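Local atomic coordinates of probable amino acid aminotransferase (Mycobacterium tuberculosis, PDB entry 6Q1S), a protein that is a probable amino acid aminotransferase of the class IV family, modelled here with 4'-deoxy-4'-aminopyridoxal-5'-phosphate in its pocket. Residues V32-L37 / S149-S154. Sequence-based numbering, arbitrary orientation.
With PMP (4'-deoxy-4'-aminopyridoxal-5'-phosphate), chain G.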
loop_
_atom_site.group_PDB
_atom_site.type_symbol
_atom_site.label_atom_id
_atom_site.label_comp_id
_atom_site.label_asym_id
_atom_site.label_seq_id
_atom_site.Cartn_x
_atom_site.Cartn_y
_atom_site.Cartn_z
ATOM N N VAL B 32 5.147 8.872 -2.567
ATOM C CA VAL B 32 5.510 8.361 -3.879
ATOM C C VAL B 32 7.024 8.216 -3.939
ATOM O O VAL B 32 7.763 8.833 -3.167
ATOM C CB VAL B 32 5.004 9.270 -5.019
ATOM C CG1 VAL B 32 3.493 9.421 -4.942
ATOM C CG2 VAL B 32 5.687 10.629 -4.963
ATOM N N PHE B 33 7.488 7.386 -4.872
ATOM C CA PHE B 33 8.919 7.178 -5.019
ATOM C C PHE B 33 9.248 6.814 -6.459
ATOM O O PHE B 33 8.366 6.554 -7.280
ATOM C CB PHE B 33 9.436 6.102 -4.054
ATOM C CG PHE B 33 9.230 4.693 -4.533
ATOM C CD1 PHE B 33 7.993 4.082 -4.425
ATOM C CD2 PHE B 33 10.285 3.970 -5.065
ATOM C CE1 PHE B 33 7.807 2.779 -4.858
ATOM C CE2 PHE B 33 10.108 2.669 -5.500
ATOM C CZ PHE B 33 8.866 2.072 -5.394
ATOM N N GLU B 34 10.548 6.807 -6.750
ATOM C CA GLU B 34 11.079 6.420 -8.046
ATOM C C GLU B 34 12.359 5.632 -7.826
ATOM O O GLU B 34 13.047 5.812 -6.819
ATOM C CB GLU B 34 11.358 7.639 -8.937
ATOM C CG GLU B 34 10.118 8.242 -9.574
ATOM C CD GLU B 34 9.468 7.306 -10.571
ATOM O OE1 GLU B 34 10.204 6.564 -11.255
ATOM O OE2 GLU B 34 8.224 7.311 -10.673
ATOM N N THR B 35 12.677 4.758 -8.776
ATOM C CA THR B 35 13.888 3.949 -8.715
ATOM C C THR B 35 14.689 4.157 -9.988
ATOM O O THR B 35 14.159 4.003 -11.093
ATOM C CB THR B 35 13.569 2.460 -8.534
ATOM O OG1 THR B 35 12.968 2.250 -7.250
ATOM C CG2 THR B 35 14.838 1.626 -8.635
ATOM N N LEU B 36 15.963 4.507 -9.828
ATOM C CA LEU B 36 16.841 4.791 -10.949
ATOM C C LEU B 36 18.078 3.914 -10.855
ATOM O O LEU B 36 18.510 3.536 -9.763
ATOM C CB LEU B 36 17.265 6.267 -10.981
ATOM C CG LEU B 36 16.185 7.335 -11.164
ATOM C CD1 LEU B 36 15.538 7.687 -9.835
ATOM C CD2 LEU B 36 16.775 8.574 -11.817
ATOM N N LEU B 37 18.641 3.593 -12.014
ATOM C CA LEU B 37 19.849 2.787 -12.104
ATOM C C LEU B 37 21.037 3.683 -12.425
ATOM O O LEU B 37 20.982 4.482 -13.367
ATOM C CB LEU B 37 19.702 1.699 -13.168
ATOM C CG LEU B 37 20.914 0.794 -13.398
ATOM C CD1 LEU B 37 21.082 -0.193 -12.252
ATOM C CD2 LEU B 37 20.786 0.064 -14.725
ATOM N N SER B 149 -2.195 4.300 -11.337
ATOM C CA SER B 149 -1.076 4.780 -12.139
ATOM C C SER B 149 -0.025 5.508 -11.315
ATOM O O SER B 149 0.974 5.965 -11.880
ATOM C CB SER B 149 -1.579 5.701 -13.256
ATOM O OG SER B 149 -2.148 6.883 -12.724
ATOM N N ALA B 150 -0.217 5.623 -10.004
ATOM C CA ALA B 150 0.720 6.315 -9.131
ATOM C C ALA B 150 1.677 5.308 -8.510
ATOM O O ALA B 150 1.246 4.287 -7.963
ATOM C CB ALA B 150 -0.018 7.090 -8.038
ATOM N N LYS B 151 2.974 5.603 -8.593
ATOM C CA LYS B 151 4.012 4.773 -7.986
ATOM C C LYS B 151 4.188 5.224 -6.543
ATOM O O LYS B 151 4.988 6.108 -6.238
ATOM C CB LYS B 151 5.309 4.878 -8.775
ATOM C CG LYS B 151 6.327 3.807 -8.443
ATOM C CD LYS B 151 7.590 3.991 -9.265
ATOM C CE LYS B 151 8.695 3.070 -8.780
ATOM N NZ LYS B 151 8.194 1.679 -8.604
ATOM N N THR B 152 3.429 4.609 -5.643
ATOM C CA THR B 152 3.420 4.996 -4.241
ATOM C C THR B 152 4.358 4.108 -3.432
ATOM O O THR B 152 4.864 3.090 -3.906
ATOM C CB THR B 152 2.004 4.921 -3.662
ATOM O OG1 THR B 152 1.646 3.552 -3.440
ATOM C CG2 THR B 152 1.005 5.550 -4.619
ATOM N N LEU B 153 4.591 4.521 -2.189
ATOM C CA LEU B 153 5.397 3.754 -1.249
ATOM C C LEU B 153 4.637 2.594 -0.622
ATOM O O LEU B 153 5.199 1.898 0.228
ATOM C CB LEU B 153 5.921 4.669 -0.141
ATOM C CG LEU B 153 6.911 5.751 -0.564
ATOM C CD1 LEU B 153 7.076 6.785 0.534
ATOM C CD2 LEU B 153 8.241 5.109 -0.891
ATOM N N SER B 154 3.381 2.373 -1.008
ATOM C CA SER B 154 2.557 1.325 -0.408
ATOM C C SER B 154 2.659 0.067 -1.266
ATOM O O SER B 154 1.754 -0.291 -2.022
ATOM C CB SER B 154 1.121 1.805 -0.264
ATOM O OG SER B 154 1.023 2.788 0.750
HETATM N N1 PMP G . 5.072 -1.578 -12.884
HETATM C C2 PMP G . 5.229 -1.479 -11.542
HETATM C C2A PMP G . 4.076 -1.794 -10.624
HETATM C C3 PMP G . 6.534 -1.061 -10.970
HETATM O O3 PMP G . 6.716 -0.955 -9.626
HETATM C C4 PMP G . 7.630 -0.765 -11.919
HETATM C C4A PMP G . 8.995 -0.333 -11.437
HETATM N N4A PMP G . 9.586 -1.403 -10.616
HETATM C C5 PMP G . 7.330 -0.911 -13.364
HETATM C C6 PMP G . 6.057 -1.311 -13.760
HETATM C C5A PMP G . 8.400 -0.624 -14.394
HETATM O O4P PMP G . 8.723 0.765 -14.370
HETATM P P PMP G . 10.210 1.268 -14.729
HETATM O O1P PMP G . 11.173 0.653 -13.743
HETATM O O2P PMP G . 10.547 0.827 -16.134
HETATM O O3P PMP G . 10.261 2.773 -14.631
#
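Lys151 runs extended to CE, with CG anti to the backbone N, and bends only at chi4 (48°), while Phe33 sets CG between its backbone N and carbonyl carbon (chi1 82°); these torsions bring Lys151 CE over one face of the phenyl ring and turn NZ past its rim beside CZ. Lys151 CE sits 3.9 Å from the Phe33 ring centroid, a CH-pi contact displaced toward CZ and CE2, and Lys151 NZ lies 3.3 Å from Phe33 CZ. At the ring's edge is Thr152 O, 3.1 Å from Phe33 CE1, and Leu153 CD2 packs 3.5 Å from Phe33 CB. In this fold-type IV aminotransferase architecture, strand 31-39 of the smaller antiparallel sheet meets the loop carrying the pocket residue Lys151, just ahead of helix 156-166. One backbone bond, Phe33 N to Lys151 O (3.1 Å, 160° at the hydrogen), ties them beside a single bridge between Val32 and Thr152. Lys151 NZ donates a weak hydrogen bond to PMP O3 (3.2 Å) and has a second weak one with Tyr155 OH, itself bonded to PMP. Glu34 OE2 comes within 3.7 Å of Lys151 CD, but its carboxylate forms a salt bridge with Arg52, which also binds PMP.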